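Local atomic coordinates of oxysterol-binding protein homolog 1 (Saccharomyces cerevisiae, PDB entry 5H28), a protein that transfers sterols and other lipids between membranes through the cytosol and is targeted to the nucleus-vacuole junction by its ankyrin repeats. Residues G209-K214 with R255-I260. Residues are numbered along the deposited sequence; the frame is centred on the assembly and turned at random.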
loop_
_atom_site.group_PDB
_atom_site.type_symbol
_atom_site.label_atom_id
_atom_site.label_comp_id
_atom_site.label_asym_id
_atom_site.label_seq_id
_atom_site.Cartn_x
_atom_site.Cartn_y
_atom_site.Cartn_z
ATOM N N GLY A 209 12.476 -8.807 0.142
ATOM C CA GLY A 209 11.581 -9.713 -0.553
ATOM C C GLY A 209 12.021 -10.350 -1.855
ATOM O O GLY A 209 11.386 -11.302 -2.306
ATOM N N ALA A 210 13.087 -9.846 -2.471
ATOM C CA ALA A 210 13.548 -10.424 -3.730
ATOM C C ALA A 210 13.874 -11.898 -3.515
ATOM O O ALA A 210 14.573 -12.254 -2.569
ATOM C CB ALA A 210 14.771 -9.678 -4.239
ATOM N N ASP A 211 13.368 -12.744 -4.407
ATOM C CA ASP A 211 13.565 -14.190 -4.326
ATOM C C ASP A 211 14.623 -14.709 -5.308
ATOM O O ASP A 211 14.504 -14.516 -6.516
ATOM C CB ASP A 211 12.213 -14.877 -4.571
ATOM C CG ASP A 211 12.320 -16.387 -4.685
ATOM O OD1 ASP A 211 13.288 -16.970 -4.158
ATOM O OD2 ASP A 211 11.412 -16.994 -5.294
ATOM N N PRO A 212 15.677 -15.375 -4.798
ATOM C CA PRO A 212 16.740 -15.909 -5.658
ATOM C C PRO A 212 16.289 -17.081 -6.534
ATOM O O PRO A 212 17.009 -17.507 -7.438
ATOM C CB PRO A 212 17.826 -16.309 -4.660
ATOM C CG PRO A 212 17.026 -16.740 -3.463
ATOM C CD PRO A 212 15.967 -15.652 -3.377
ATOM N N PHE A 213 15.090 -17.591 -6.263
ATOM C CA PHE A 213 14.534 -18.710 -7.022
ATOM C C PHE A 213 13.704 -18.235 -8.209
ATOM O O PHE A 213 13.313 -19.030 -9.057
ATOM C CB PHE A 213 13.643 -19.568 -6.119
ATOM C CG PHE A 213 14.399 -20.419 -5.145
ATOM C CD1 PHE A 213 14.964 -21.623 -5.549
ATOM C CD2 PHE A 213 14.542 -20.022 -3.822
ATOM C CE1 PHE A 213 15.659 -22.424 -4.643
ATOM C CE2 PHE A 213 15.233 -20.812 -2.909
ATOM C CZ PHE A 213 15.793 -22.015 -3.321
ATOM N N LYS A 214 13.438 -16.936 -8.269
ATOM C CA LYS A 214 12.624 -16.386 -9.346
ATOM C C LYS A 214 13.356 -16.291 -10.680
ATOM O O LYS A 214 14.486 -15.803 -10.752
ATOM C CB LYS A 214 12.107 -15.001 -8.950
ATOM C CG LYS A 214 11.085 -14.419 -9.911
ATOM C CD LYS A 214 9.784 -15.210 -9.873
ATOM C CE LYS A 214 8.779 -14.673 -10.875
ATOM N NZ LYS A 214 7.470 -15.369 -10.757
ATOM N N ARG A 255 19.777 -20.495 0.187
ATOM C CA ARG A 255 19.621 -21.369 1.345
ATOM C C ARG A 255 18.689 -20.749 2.387
ATOM O O ARG A 255 17.898 -21.450 3.018
ATOM C CB ARG A 255 20.984 -21.656 1.993
ATOM C CG ARG A 255 21.945 -22.470 1.135
ATOM C CD ARG A 255 23.173 -22.901 1.940
ATOM N NE ARG A 255 23.993 -21.773 2.378
ATOM C CZ ARG A 255 24.909 -21.168 1.627
ATOM N NH1 ARG A 255 25.600 -20.146 2.116
ATOM N NH2 ARG A 255 25.147 -21.591 0.392
ATOM N N GLU A 256 18.780 -19.431 2.549
ATOM C CA GLU A 256 17.978 -18.701 3.530
ATOM C C GLU A 256 16.551 -18.326 3.129
ATOM O O GLU A 256 15.684 -18.186 3.992
ATOM C CB GLU A 256 18.704 -17.413 3.937
ATOM C CG GLU A 256 20.038 -17.609 4.629
ATOM C CD GLU A 256 20.712 -16.287 4.972
ATOM O OE1 GLU A 256 21.798 -16.314 5.585
ATOM O OE2 GLU A 256 20.155 -15.223 4.627
ATOM N N GLN A 257 16.309 -18.149 1.834
ATOM C CA GLN A 257 14.992 -17.741 1.340
ATOM C C GLN A 257 13.806 -18.364 2.081
ATOM O O GLN A 257 12.905 -17.646 2.521
ATOM C CB GLN A 257 14.887 -18.024 -0.164
ATOM C CG GLN A 257 13.612 -17.506 -0.830
ATOM C CD GLN A 257 13.314 -16.047 -0.528
ATOM O OE1 GLN A 257 14.222 -15.223 -0.410
ATOM N NE2 GLN A 257 12.029 -15.720 -0.415
ATOM N N SER A 258 13.813 -19.688 2.208
ATOM C CA SER A 258 12.760 -20.434 2.900
ATOM C C SER A 258 11.418 -20.508 2.166
ATOM O O SER A 258 10.834 -21.585 2.039
ATOM C CB SER A 258 12.551 -19.866 4.308
ATOM O OG SER A 258 13.714 -20.039 5.100
ATOM N N VAL A 259 10.926 -19.373 1.683
ATOM C CA VAL A 259 9.656 -19.360 0.966
ATOM C C VAL A 259 9.841 -18.973 -0.500
ATOM O O VAL A 259 10.122 -17.820 -0.827
ATOM C CB VAL A 259 8.647 -18.402 1.634
ATOM C CG1 VAL A 259 9.261 -17.032 1.797
ATOM C CG2 VAL A 259 7.369 -18.331 0.806
ATOM N N ILE A 260 9.681 -19.960 -1.376
ATOM C CA ILE A 260 9.841 -19.771 -2.814
ATOM C C ILE A 260 8.591 -19.149 -3.422
ATOM O O ILE A 260 7.478 -19.579 -3.132
ATOM C CB ILE A 260 10.105 -21.128 -3.522
ATOM C CG1 ILE A 260 11.380 -21.771 -2.976
ATOM C CG2 ILE A 260 10.221 -20.919 -5.026
ATOM C CD1 ILE A 260 11.647 -23.162 -3.524
HETATM O O HOH W 1 10.161 -13.221 -0.935
HETATM O O HOH W 2 13.886 -12.567 0.075
#
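Gln257 lies against the turn formed by Asp211, Pro212 and Phe213, and its side chain touches it from CB to OE1. CB sits at the edge of the Phe213 ring, 3.9 Å from CE2. CG, anti to the backbone N (chi1 -174°), packs 3.4 Å from Asp211 OD1. The chain bends, and OE1 comes to 3.5 Å from Pro212 CD. Glutamine suits this place: its methylenes pack against ring carbons while its amide serves polar partners. NE2 donates to Val259 O (2.9 Å, N-H...O 174°) in the amide plane, which fixes the rotation of the group, and a water links NE2 to Gly209 O. A second water lies 2.7 Å from both Gln257 OE1 and Ala210 O and can donate to either; the segments share no direct hydrogen bond.

Asp211 holds the turn: its OD1 accepts from Phe213 N, which comes from above the carboxylate plane at 2.8 Å, an Asx turn within the type I turn 211-214, where proline readily takes the second position. OD2 accepts from Asp261 N, tying the chain after Ile260 to the turn. Ile260 lays CG1 over one face of Phe213, 4.0 Å from the ring centroid, a CH-pi contact offset toward the rim; its beta branch lets CG2 meet Phe213 CB.

Helix 199-207 ends in a Schellman motif with positive-phi Gly209, and Pro212 packs on its Leu206. Pro212 and Phe213 also touch Thr254, so the loop after helix 199-207, within the predicted third ankyrin repeat, is joined to the C-terminal end of helix 241-256.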